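Local coordinates for outer membrane protein TP0453 (Treponema pallidum, PDB 3K8G) that alters membrane permeability at acidic pH and might take part in ligand transport as a lipoprotein of the outer membrane, at residues G187-Y192 with L204-G209; N226-V231 with I238-I243; F25-N30 with T55-A60. All coordinates share one frame; numbering follows the deposited sequence.

Contact 1 of 3, residues G187-Y192 with L204-G209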
ATOM      1  N   GLY A 187      -8.312  16.178   7.201  1.00 23.97           N
ATOM      2  CA  GLY A 187      -8.335  14.912   7.873  1.00 18.73           C
ATOM      3  C   GLY A 187      -7.917  13.778   6.949  1.00 17.48           C
ATOM      4  O   GLY A 187      -7.082  13.946   6.048  1.00 13.72           O
ATOM      5  N   ALA A 188      -8.552  12.643   7.175  1.00 13.75           N
ATOM      6  CA  ALA A 188      -8.251  11.412   6.479  1.00 14.51           C
ATOM      7  C   ALA A 188      -8.667  11.485   5.013  1.00 14.12           C
ATOM      8  O   ALA A 188      -9.637  12.186   4.667  1.00 12.90           O
ATOM      9  CB  ALA A 188      -8.954  10.275   7.192  1.00 14.56           C
ATOM     10  N   MET A 189      -7.922  10.785   4.156  1.00 12.86           N
ATOM     11  CA  MET A 189      -8.233  10.731   2.756  1.00 11.74           C
ATOM     12  C   MET A 189      -8.450   9.274   2.366  1.00 11.76           C
ATOM     13  O   MET A 189      -7.645   8.415   2.733  1.00 10.81           O
ATOM     14  CB  MET A 189      -7.093  11.316   1.896  1.00 13.42           C
ATOM     15  CG  MET A 189      -7.261  11.060   0.363  1.00 18.43           C
ATOM     16  SD  MET A 189      -5.832  11.529  -0.698  1.00 27.05           S
ATOM     17  CE  MET A 189      -5.799  13.261  -0.380  1.00 24.67           C
ATOM     18  N   GLU A 190      -9.510   9.011   1.599  1.00 11.76           N
ATOM     19  CA  GLU A 190      -9.671   7.700   0.925  1.00 11.44           C
ATOM     20  C   GLU A 190      -9.341   7.955  -0.551  1.00 14.34           C
ATOM     21  O   GLU A 190      -9.803   8.942  -1.112  1.00 15.67           O
ATOM     22  CB  GLU A 190     -11.139   7.278   0.972  1.00 14.13           C
ATOM     23  CG  GLU A 190     -11.685   6.929   2.324  1.00 17.06           C
ATOM     24  CD  GLU A 190     -13.174   6.569   2.220  1.00 15.77           C
ATOM     25  OE1 GLU A 190     -13.521   5.687   1.435  1.00 15.45           O
ATOM     26  OE2 GLU A 190     -13.981   7.162   2.948  1.00 25.87           O
ATOM     27  N   LEU A 191      -8.607   7.052  -1.186  1.00 12.66           N
ATOM     28  CA  LEU A 191      -8.200   7.243  -2.574  1.00 12.38           C
ATOM     29  C   LEU A 191      -8.313   5.940  -3.319  1.00 12.45           C
ATOM     30  O   LEU A 191      -7.735   4.930  -2.879  1.00 10.25           O
ATOM     31  CB  LEU A 191      -6.737   7.742  -2.617  1.00 12.14           C
ATOM     32  CG  LEU A 191      -6.030   7.884  -3.955  1.00 14.16           C
ATOM     33  CD1 LEU A 191      -6.757   8.953  -4.806  1.00 12.58           C
ATOM     34  CD2 LEU A 191      -4.562   8.241  -3.721  1.00 14.55           C
ATOM     35  N   TYR A 192      -9.008   5.959  -4.466  1.00 11.08           N
ATOM     36  CA  TYR A 192      -9.271   4.730  -5.263  1.00  9.64           C
ATOM     37  C   TYR A 192      -8.870   5.016  -6.704  1.00 11.45           C
ATOM     38  O   TYR A 192      -9.347   6.015  -7.273  1.00 11.85           O
ATOM     39  CB  TYR A 192     -10.762   4.326  -5.165  1.00 12.04           C
ATOM     40  CG  TYR A 192     -11.167   4.196  -3.709  1.00 10.35           C
ATOM     41  CD1 TYR A 192     -10.820   3.051  -2.976  1.00 14.31           C
ATOM     42  CD2 TYR A 192     -11.854   5.225  -3.055  1.00 12.77           C
ATOM     43  CE1 TYR A 192     -11.162   2.940  -1.595  1.00  8.17           C
ATOM     44  CE2 TYR A 192     -12.193   5.111  -1.669  1.00 13.47           C
ATOM     45  CZ  TYR A 192     -11.827   3.962  -0.975  1.00  8.51           C
ATOM     46  OH  TYR A 192     -12.143   3.839   0.386  1.00  9.46           O
ATOM     47  N   LEU A 204     -11.362  10.402  -4.909  1.00 13.96           N
ATOM     48  CA  LEU A 204     -10.949  10.497  -3.512  1.00 15.08           C
ATOM     49  C   LEU A 204     -11.988  11.247  -2.707  1.00 15.56           C
ATOM     50  O   LEU A 204     -12.818  12.018  -3.251  1.00 15.31           O
ATOM     51  CB  LEU A 204      -9.548  11.112  -3.371  1.00 14.63           C
ATOM     52  CG  LEU A 204      -9.302  12.585  -3.751  1.00 18.39           C
ATOM     53  CD1 LEU A 204      -9.706  13.562  -2.608  1.00 16.45           C
ATOM     54  CD2 LEU A 204      -7.833  12.807  -4.099  1.00 16.71           C
ATOM     55  N   SER A 205     -11.960  10.983  -1.406  1.00 14.61           N
ATOM     56  CA  SER A 205     -12.732  11.719  -0.468  1.00 16.95           C
ATOM     57  C   SER A 205     -11.744  12.227   0.576  1.00 17.82           C
ATOM     58  O   SER A 205     -10.864  11.478   1.027  1.00 18.66           O
ATOM     59  CB  SER A 205     -13.761  10.779   0.149  1.00 17.39           C
ATOM     60  OG  SER A 205     -14.564  11.465   1.080  1.00 25.53           O
ATOM     61  N   LEU A 206     -11.890  13.482   0.976  1.00 14.78           N
ATOM     62  CA  LEU A 206     -10.984  14.085   1.934  1.00 15.57           C
ATOM     63  C   LEU A 206     -11.826  14.724   3.037  1.00 17.74           C
ATOM     64  O   LEU A 206     -12.744  15.517   2.755  1.00 16.89           O
ATOM     65  CB  LEU A 206     -10.083  15.125   1.237  1.00 14.86           C
ATOM     66  CG  LEU A 206      -9.180  16.046   2.064  1.00 23.97           C
ATOM     67  CD1 LEU A 206      -8.053  15.246   2.745  1.00 22.59           C
ATOM     68  CD2 LEU A 206      -8.580  17.096   1.102  1.00 24.77           C
ATOM     69  N   GLN A 207     -11.508  14.378   4.282  1.00 16.19           N
ATOM     70  CA  GLN A 207     -12.240  14.874   5.425  1.00 18.21           C
ATOM     71  C   GLN A 207     -11.840  16.339   5.634  1.00 19.31           C
ATOM     72  O   GLN A 207     -10.645  16.675   5.706  1.00 20.54           O
ATOM     73  CB  GLN A 207     -11.930  13.978   6.662  1.00 17.15           C
ATOM     74  CG  GLN A 207     -12.974  14.065   7.781  1.00 30.11           C
ATOM     75  CD  GLN A 207     -14.291  13.322   7.463  1.00 33.72           C
ATOM     76  OE1 GLN A 207     -14.299  12.133   7.116  1.00 41.84           O
ATOM     77  NE2 GLN A 207     -15.396  14.025   7.594  1.00 37.54           N
ATOM     78  N   LEU A 208     -12.834  17.222   5.649  1.00 20.61           N
ATOM     79  CA  LEU A 208     -12.584  18.660   5.759  1.00 22.65           C
ATOM     80  C   LEU A 208     -12.719  19.192   7.199  1.00 24.05           C
ATOM     81  O   LEU A 208     -12.234  20.284   7.504  1.00 24.16           O
ATOM     82  CB  LEU A 208     -13.545  19.448   4.861  1.00 23.25           C
ATOM     83  CG  LEU A 208     -13.480  19.239   3.335  1.00 23.48           C
ATOM     84  CD1 LEU A 208     -14.658  19.929   2.640  1.00 26.61           C
ATOM     85  CD2 LEU A 208     -12.154  19.729   2.740  1.00 27.82           C
ATOM     86  N   GLY A 209     -13.386  18.433   8.061  1.00 25.28           N
ATOM     87  CA  GLY A 209     -13.710  18.916   9.414  1.00 27.34           C
ATOM     88  C   GLY A 209     -14.815  19.962   9.419  1.00 29.02           C
ATOM     89  O   GLY A 209     -15.841  19.782   8.767  1.00 29.48           O
TER
HETATM   90  O   HOH W   1     -11.805  10.642   4.057  1.00 28.68           O
HETATM   91  O   HOH W   2     -14.109   9.864   3.260  1.00 37.28           O
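Met-189, Glu-190 and Leu-191 pair with Leu-206, Ser-205 and Leu-204 in an antiparallel beta hairpin, near the open ends of strands 189-196 and 199-207. The two strand axes come within 4.7 Å and run 176° apart. Glu-190 and Ser-205 form a hydrogen-bonded pair, with Glu-190 N to Ser-205 O at 2.9 Å and a return bond from Ser-205 N to Glu-190 O; non-hydrogen-bonded pairs flank it. Before Met-189 the regular pairing gives way, yet Gln-207 N still donates to Ala-188 O, and Gly-187 N to Gln-207 O at 2.8 Å. A water donates to both Ala-188 O and, at longer range, Ser-205 O, bridging the two strands where their pairing changes.

The alternation of residues gives the hairpin two chemically distinct faces. On the apolar one, Leu-204 reaches two neighbours: its CB lies 3.8 Å from Leu-191 CD1, and its CD2 lies 4.1 Å from Met-189 SD. Met-189 is extended through its first two torsions, CG anti to the backbone N (chi1 170°) and SD anti to CA (chi2 -172°), which carries the sulfur out to Leu-204 CD2. Leu-206 CD1 packs on Met-189 CB farther along. On the polar face, Tyr-192 OH donates to Glu-190 OE1 at 2.5 Å, meeting the anti side of the carboxylate, while a second water joins Glu-190 OE2 to Ser-205 OG. Ser-205 OG is also hydrogen-bonded to Arg-235 NH1.

Helix 169-176 packs against the leucine-methionine face through Ile-173, Phe-172 and Leu-176, while strands 162-166 and 235-244 continue the antiparallel pairing beyond Met-189 and Leu-204, respectively.

Contact 2 of 3, residues N226-V231 with I238-I243; sequences NAHIHV and IEDGTI
His-228 and Glu-239 form an antiparallel hydrogen-bonded pair, Glu-239 N reaching His-228 O at 2.8 Å in a nearly straight bond and His-228 N returning a more bent one to Glu-239 O, with the non-hydrogen-bonded pair Ile-229 and Ile-238 alongside. Those two isoleucines lie side by side and point the same way, CG1 to CG1 4.0 Å. Ala-227 CB extends the apolar patch, resting 3.8 Å from Ile-238 CG2 and 3.4 Å from Glu-239 O. The segments belong to the beta hairpin of strands 228-232 and 235-244, whose first strand is entered two residues after helix 215-225: Asn-226, with positive phi, is the C-prime residue of the Schellman motif that ends this helix. The second strand turns a corner at Asp-240, where Asp-240 and Gly-241 both face Tyr-202 in a G1 beta bulge. On the other face from the isoleucines, Glu-239 runs out extended beyond CG and crosses to His-230, whose NE2 donates to OE2 of Glu-239 at 2.6 Å. This bond is short but bent (140° at the hydrogen), and the oxygen, met nearly along its C-O axis, lies at the ring edge, 5° out of the imidazole plane; ring and carboxylate planes are 30° apart. A negative Glu-239 would probably favour a protonated His-230. Ile-229 also packs on Ile-221 and Ser-222 of helix 215-225.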
ATOM      1  N   ASN A 226      -8.512  19.021 -13.767  1.00 44.84           N
ATOM      2  CA  ASN A 226      -9.476  18.606 -14.788  1.00 43.69           C
ATOM      3  C   ASN A 226     -10.351  17.458 -14.283  1.00 41.74           C
ATOM      4  O   ASN A 226     -10.459  16.405 -14.914  1.00 39.50           O
ATOM      5  CB  ASN A 226      -8.782  18.240 -16.112  1.00 44.62           C
ATOM      6  CG  ASN A 226      -9.648  18.528 -17.310  1.00 47.76           C
ATOM      7  OD1 ASN A 226      -9.409  19.497 -18.033  1.00 53.51           O
ATOM      8  ND2 ASN A 226     -10.684  17.710 -17.516  1.00 47.67           N
ATOM      9  N   ALA A 227     -10.975  17.695 -13.133  1.00 39.84           N
ATOM     10  CA  ALA A 227     -11.785  16.698 -12.447  1.00 37.79           C
ATOM     11  C   ALA A 227     -13.084  17.316 -11.948  1.00 36.24           C
ATOM     12  O   ALA A 227     -13.174  18.533 -11.763  1.00 36.51           O
ATOM     13  CB  ALA A 227     -10.992  16.108 -11.273  1.00 38.17           C
ATOM     14  N   HIS A 228     -14.095  16.479 -11.738  1.00 34.38           N
ATOM     15  CA  HIS A 228     -15.343  16.925 -11.129  1.00 33.03           C
ATOM     16  C   HIS A 228     -15.195  16.934  -9.602  1.00 32.76           C
ATOM     17  O   HIS A 228     -14.748  15.948  -8.998  1.00 30.19           O
ATOM     18  CB  HIS A 228     -16.497  16.040 -11.583  1.00 34.21           C
ATOM     19  CG  HIS A 228     -16.801  16.155 -13.053  1.00 42.97           C
ATOM     20  ND1 HIS A 228     -18.050  15.899 -13.580  1.00 47.10           N
ATOM     21  CD2 HIS A 228     -16.023  16.532 -14.100  1.00 46.90           C
ATOM     22  CE1 HIS A 228     -18.023  16.090 -14.888  1.00 48.82           C
ATOM     23  NE2 HIS A 228     -16.804  16.474 -15.230  1.00 48.75           N
ATOM     24  N   ILE A 229     -15.552  18.054  -8.984  1.00 31.17           N
ATOM     25  CA  ILE A 229     -15.367  18.230  -7.553  1.00 30.65           C
ATOM     26  C   ILE A 229     -16.671  18.653  -6.922  1.00 31.27           C
ATOM     27  O   ILE A 229     -17.374  19.510  -7.461  1.00 31.09           O
ATOM     28  CB  ILE A 229     -14.241  19.257  -7.264  1.00 30.14           C
ATOM     29  CG1 ILE A 229     -12.912  18.721  -7.810  1.00 33.54           C
ATOM     30  CG2 ILE A 229     -14.130  19.563  -5.762  1.00 31.70           C
ATOM     31  CD1 ILE A 229     -11.671  19.539  -7.456  1.00 38.33           C
ATOM     32  N   HIS A 230     -17.010  18.040  -5.792  1.00 29.92           N
ATOM     33  CA  HIS A 230     -18.119  18.541  -4.966  1.00 30.15           C
ATOM     34  C   HIS A 230     -17.902  18.260  -3.487  1.00 30.48           C
ATOM     35  O   HIS A 230     -17.087  17.397  -3.120  1.00 27.87           O
ATOM     36  CB  HIS A 230     -19.452  17.942  -5.416  1.00 30.47           C
ATOM     37  CG  HIS A 230     -19.465  16.447  -5.471  1.00 28.93           C
ATOM     38  ND1 HIS A 230     -20.112  15.677  -4.530  1.00 33.67           N
ATOM     39  CD2 HIS A 230     -18.940  15.583  -6.368  1.00 30.01           C
ATOM     40  CE1 HIS A 230     -19.975  14.399  -4.837  1.00 30.02           C
ATOM     41  NE2 HIS A 230     -19.277  14.316  -5.954  1.00 32.42           N
ATOM     42  N   VAL A 231     -18.641  18.978  -2.646  1.00 30.16           N
ATOM     43  CA  VAL A 231     -18.608  18.766  -1.203  1.00 31.47           C
ATOM     44  C   VAL A 231     -19.859  17.986  -0.811  1.00 33.23           C
ATOM     45  O   VAL A 231     -20.943  18.228  -1.360  1.00 34.09           O
ATOM     46  CB  VAL A 231     -18.495  20.111  -0.435  1.00 31.55           C
ATOM     47  CG1 VAL A 231     -18.559  19.905   1.091  1.00 30.05           C
ATOM     48  CG2 VAL A 231     -17.193  20.797  -0.800  1.00 30.37           C
ATOM     49  N   ILE A 238     -13.419  14.368  -5.046  1.00 17.40           N
ATOM     50  CA  ILE A 238     -12.817  14.621  -6.332  1.00 20.17           C
ATOM     51  C   ILE A 238     -13.004  13.361  -7.140  1.00 21.12           C
ATOM     52  O   ILE A 238     -12.596  12.272  -6.716  1.00 17.29           O
ATOM     53  CB  ILE A 238     -11.325  14.972  -6.204  1.00 20.06           C
ATOM     54  CG1 ILE A 238     -11.164  16.194  -5.273  1.00 23.09           C
ATOM     55  CG2 ILE A 238     -10.715  15.217  -7.604  1.00 22.88           C
ATOM     56  CD1 ILE A 238      -9.741  16.637  -5.031  1.00 25.23           C
ATOM     57  N   GLU A 239     -13.659  13.475  -8.294  1.00 22.00           N
ATOM     58  CA  GLU A 239     -13.725  12.314  -9.173  1.00 25.75           C
ATOM     59  C   GLU A 239     -13.203  12.578 -10.574  1.00 26.78           C
ATOM     60  O   GLU A 239     -13.322  13.685 -11.114  1.00 27.43           O
ATOM     61  CB  GLU A 239     -15.133  11.711  -9.181  1.00 26.96           C
ATOM     62  CG  GLU A 239     -16.247  12.738  -9.026  1.00 33.46           C
ATOM     63  CD  GLU A 239     -17.529  12.155  -8.434  1.00 39.92           C
ATOM     64  OE1 GLU A 239     -17.714  10.915  -8.466  1.00 43.53           O
ATOM     65  OE2 GLU A 239     -18.350  12.941  -7.916  1.00 44.40           O
ATOM     66  N   ASP A 240     -12.610  11.537 -11.136  1.00 28.28           N
ATOM     67  CA  ASP A 240     -12.106  11.530 -12.493  1.00 29.71           C
ATOM     68  C   ASP A 240     -10.833  12.355 -12.593  1.00 28.46           C
ATOM     69  O   ASP A 240     -10.552  12.919 -13.630  1.00 28.04           O
ATOM     70  CB  ASP A 240     -13.170  12.015 -13.486  1.00 31.71           C
ATOM     71  CG  ASP A 240     -14.480  11.258 -13.358  1.00 37.84           C
ATOM     72  OD1 ASP A 240     -15.554  11.920 -13.302  1.00 45.50           O
ATOM     73  OD2 ASP A 240     -14.434  10.004 -13.312  1.00 42.23           O
ATOM     74  N   GLY A 241     -10.067  12.418 -11.504  1.00 27.02           N
ATOM     75  CA  GLY A 241      -8.727  12.996 -11.564  1.00 26.43           C
ATOM     76  C   GLY A 241      -7.824  12.032 -12.304  1.00 25.24           C
ATOM     77  O   GLY A 241      -8.146  10.838 -12.412  1.00 23.88           O
ATOM     78  N   THR A 242      -6.709  12.535 -12.833  1.00 25.62           N
ATOM     79  CA  THR A 242      -5.696  11.678 -13.463  1.00 26.14           C
ATOM     80  C   THR A 242      -4.294  11.975 -12.934  1.00 23.72           C
ATOM     81  O   THR A 242      -3.978  13.105 -12.604  1.00 25.15           O
ATOM     82  CB  THR A 242      -5.670  11.846 -14.987  1.00 28.93           C
ATOM     83  OG1 THR A 242      -5.507  13.236 -15.294  1.00 33.51           O
ATOM     84  CG2 THR A 242      -6.986  11.330 -15.606  1.00 32.82           C
ATOM     85  N   ILE A 243      -3.464  10.950 -12.861  1.00 22.46           N
ATOM     86  CA  ILE A 243      -2.060  11.059 -12.483  1.00 21.72           C
ATOM     87  C   ILE A 243      -1.335   9.964 -13.252  1.00 22.38           C
ATOM     88  O   ILE A 243      -1.875   8.857 -13.400  1.00 22.01           O
ATOM     89  CB  ILE A 243      -1.871  10.859 -10.934  1.00 21.89           C
ATOM     90  CG1 ILE A 243      -0.395  10.994 -10.515  1.00 20.50           C
ATOM     91  CG2 ILE A 243      -2.475   9.516 -10.468  1.00 17.60           C
ATOM     92  CD1 ILE A 243      -0.187  11.048  -8.995  1.00 18.83           C
TER

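Contact 3 of 3, residues F25-N30 with T55-A60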
ATOM      1  N   PHE A  25      -3.318  -3.400  -3.384  1.00 12.88           N
ATOM      2  CA  PHE A  25      -3.082  -3.457  -4.838  1.00 16.64           C
ATOM      3  C   PHE A  25      -3.472  -4.846  -5.372  1.00 17.43           C
ATOM      4  O   PHE A  25      -2.766  -5.804  -5.092  1.00 16.69           O
ATOM      5  CB  PHE A  25      -1.587  -3.344  -5.139  1.00 15.68           C
ATOM      6  CG  PHE A  25      -0.941  -2.036  -4.729  1.00 20.09           C
ATOM      7  CD1 PHE A  25      -0.700  -1.040  -5.670  1.00 19.55           C
ATOM      8  CD2 PHE A  25      -0.482  -1.848  -3.434  1.00 24.15           C
ATOM      9  CE1 PHE A  25      -0.078   0.154  -5.320  1.00 23.76           C
ATOM     10  CE2 PHE A  25       0.141  -0.653  -3.071  1.00 25.98           C
ATOM     11  CZ  PHE A  25       0.342   0.343  -4.005  1.00 23.51           C
ATOM     12  N   PRO A  26      -4.551  -4.949  -6.169  1.00 17.31           N
ATOM     13  CA  PRO A  26      -4.681  -6.161  -6.993  1.00 17.76           C
ATOM     14  C   PRO A  26      -3.518  -6.182  -7.992  1.00 17.32           C
ATOM     15  O   PRO A  26      -3.253  -5.177  -8.620  1.00 18.77           O
ATOM     16  CB  PRO A  26      -6.034  -5.986  -7.707  1.00 20.15           C
ATOM     17  CG  PRO A  26      -6.590  -4.632  -7.294  1.00 15.01           C
ATOM     18  CD  PRO A  26      -5.587  -3.929  -6.434  1.00 19.89           C
ATOM     19  N   VAL A  27      -2.783  -7.280  -8.100  1.00 18.77           N
ATOM     20  CA  VAL A  27      -1.607  -7.268  -8.990  1.00 19.87           C
ATOM     21  C   VAL A  27      -2.022  -7.178 -10.475  1.00 20.81           C
ATOM     22  O   VAL A  27      -1.417  -6.433 -11.223  1.00 20.94           O
ATOM     23  CB  VAL A  27      -0.657  -8.444  -8.718  1.00 21.31           C
ATOM     24  CG1 VAL A  27       0.506  -8.489  -9.725  1.00 21.08           C
ATOM     25  CG2 VAL A  27      -0.117  -8.336  -7.257  1.00 19.52           C
ATOM     26  N   ALA A  28      -3.054  -7.920 -10.873  1.00 21.25           N
ATOM     27  CA  ALA A  28      -3.558  -7.871 -12.285  1.00 22.05           C
ATOM     28  C   ALA A  28      -4.059  -6.478 -12.662  1.00 20.80           C
ATOM     29  O   ALA A  28      -4.916  -5.893 -11.973  1.00 20.60           O
ATOM     30  CB  ALA A  28      -4.629  -8.916 -12.520  1.00 19.39           C
ATOM     31  N   GLY A  29      -3.485  -5.932 -13.735  1.00 22.22           N
ATOM     32  CA  GLY A  29      -3.810  -4.584 -14.207  1.00 20.67           C
ATOM     33  C   GLY A  29      -2.943  -3.487 -13.612  1.00 20.90           C
ATOM     34  O   GLY A  29      -2.970  -2.331 -14.086  1.00 18.88           O
ATOM     35  N   ASN A  30      -2.162  -3.841 -12.589  1.00 19.01           N
ATOM     36  CA  ASN A  30      -1.291  -2.879 -11.913  1.00 19.29           C
ATOM     37  C   ASN A  30       0.192  -3.212 -11.899  1.00 19.42           C
ATOM     38  O   ASN A  30       0.961  -2.674 -11.083  1.00 17.71           O
ATOM     39  CB  ASN A  30      -1.798  -2.623 -10.490  1.00 18.04           C
ATOM     40  CG  ASN A  30      -3.220  -2.129 -10.476  1.00 17.62           C
ATOM     41  OD1 ASN A  30      -3.501  -1.073 -10.993  1.00 21.67           O
ATOM     42  ND2 ASN A  30      -4.125  -2.905  -9.910  1.00 17.69           N
ATOM     43  N   THR A  55      -1.391 -12.514  -6.303  1.00 14.45           N
ATOM     44  CA  THR A  55      -2.650 -11.996  -6.840  1.00 16.41           C
ATOM     45  C   THR A  55      -3.021 -10.646  -6.201  1.00 14.90           C
ATOM     46  O   THR A  55      -3.617  -9.791  -6.878  1.00 12.65           O
ATOM     47  CB  THR A  55      -3.836 -12.996  -6.708  1.00 15.54           C
ATOM     48  OG1 THR A  55      -3.989 -13.363  -5.342  1.00 25.06           O
ATOM     49  CG2 THR A  55      -3.563 -14.289  -7.510  1.00 25.01           C
ATOM     50  N   ALA A  56      -2.657 -10.453  -4.921  1.00 13.45           N
ATOM     51  CA  ALA A  56      -3.014  -9.216  -4.216  1.00 14.58           C
ATOM     52  C   ALA A  56      -2.007  -8.895  -3.115  1.00 13.12           C
ATOM     53  O   ALA A  56      -1.485  -9.800  -2.459  1.00 14.38           O
ATOM     54  CB  ALA A  56      -4.425  -9.330  -3.611  1.00 13.52           C
ATOM     55  N   VAL A  57      -1.722  -7.604  -2.950  1.00 13.35           N
ATOM     56  CA  VAL A  57      -0.786  -7.132  -1.936  1.00 13.30           C
ATOM     57  C   VAL A  57      -1.549  -6.177  -0.966  1.00 12.89           C
ATOM     58  O   VAL A  57      -2.209  -5.242  -1.410  1.00 11.96           O
ATOM     59  CB  VAL A  57       0.404  -6.368  -2.587  1.00 15.27           C
ATOM     60  CG1 VAL A  57       1.318  -5.724  -1.509  1.00 14.17           C
ATOM     61  CG2 VAL A  57       1.279  -7.315  -3.469  1.00 13.87           C
ATOM     62  N   TYR A  58      -1.406  -6.412   0.335  1.00 12.04           N
ATOM     63  CA  TYR A  58      -1.978  -5.563   1.390  1.00  9.57           C
ATOM     64  C   TYR A  58      -0.799  -4.903   2.079  1.00 11.56           C
ATOM     65  O   TYR A  58       0.201  -5.573   2.366  1.00 12.46           O
ATOM     66  CB  TYR A  58      -2.722  -6.442   2.400  1.00 11.46           C
ATOM     67  CG  TYR A  58      -3.811  -7.259   1.783  1.00 14.51           C
ATOM     68  CD1 TYR A  58      -5.137  -6.829   1.844  1.00 18.26           C
ATOM     69  CD2 TYR A  58      -3.526  -8.455   1.115  1.00 19.72           C
ATOM     70  CE1 TYR A  58      -6.167  -7.576   1.272  1.00 19.11           C
ATOM     71  CE2 TYR A  58      -4.555  -9.207   0.521  1.00 24.04           C
ATOM     72  CZ  TYR A  58      -5.869  -8.753   0.607  1.00 24.57           C
ATOM     73  OH  TYR A  58      -6.899  -9.485   0.039  1.00 24.23           O
ATOM     74  N   GLY A  59      -0.865  -3.591   2.318  1.00 11.97           N
ATOM     75  CA  GLY A  59       0.292  -2.937   2.878  1.00 12.22           C
ATOM     76  C   GLY A  59      -0.093  -1.953   3.976  1.00 11.09           C
ATOM     77  O   GLY A  59      -1.185  -1.415   3.982  1.00  8.83           O
ATOM     78  N   ALA A  60       0.858  -1.688   4.858  1.00 10.68           N
ATOM     79  CA  ALA A  60       0.708  -0.669   5.895  1.00  9.65           C
ATOM     80  C   ALA A  60       2.071   0.062   5.995  1.00 10.47           C
ATOM     81  O   ALA A  60       3.131  -0.591   6.056  1.00 11.89           O
ATOM     82  CB  ALA A  60       0.347  -1.306   7.207  1.00  9.63           C
TER
HETATM   83  O   HOH W   3      -4.718  -9.740  -9.306  1.00 23.38           O
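Phe-25 and Val-57 face each other as an antiparallel hydrogen-bonded pair, their side chains leaving the sheet on the same face and meeting near the backbone, CB to CB 4.4 Å. The Phe-25 ring stands beyond that meeting point: CG lies anti to the carbonyl carbon (chi1 -63°), and Val-57 O lies at the ring's edge, near its plane. Val-27 brings its CG2 branch to the CG2 branch of Val-57 at 4.2 Å; in both valines this methyl is anti to the carbonyl carbon. The same branch of Val-27, with CB, also packs against the carbonyl of Thr-55. On the reverse face Pro-26 and Ala-56 form a non-hydrogen-bonded pair.

Beneath the side chains, Phe-25 N donates to Val-57 O at 2.9 Å, and Val-57 N donates back to Phe-25 O. Val-27 N reaches Thr-55 O at 2.9 Å, but from 45° above the carbonyl plane. This carbonyl also accepts from a water held by Ala-28 N. Strand 21-26 ends here, and a type II turn from Val-27 to Asn-30 leads into helix 31-41. Asn-30 ND2 folds back to Pro-26 O at 2.8 Å and also bonds Gln-160 O, while its OD1 bonds Tyr-200 OH; Thr-55 and Ala-56 face Ser-73 in a classic beta bulge.

Just ahead of helix 31-41, then, directional polar bonds hold the side chain of Asn-30, whereas the helix itself meets Phe-25 through the apolar Leu-33, Ile-34 and Ile-37, consistent with a surface that a moving amphipathic helix could leave.

Along the chain the order is contact 3, contact 1, contact 2, each closing before the next opens. Contacts 1 and 2 are neighbours, about 13 Å apart between centres, and touch directly: strands 199-207 and 235-244 lie side by side, with a probable hydrogen bond from Leu-204 N to Ile-238 O at 2.9 Å. Contact 3 stands farther off, about 21 Å from contact 1 and 24 Å from contact 2 between centres, and is joined to contact 1 through strand 162-166. All belong to the antiparallel strands of the U-shaped half-barrel around a hydrophobic cavity; contact 3 leads into one of the amphipathic helices that move when the cavity opens.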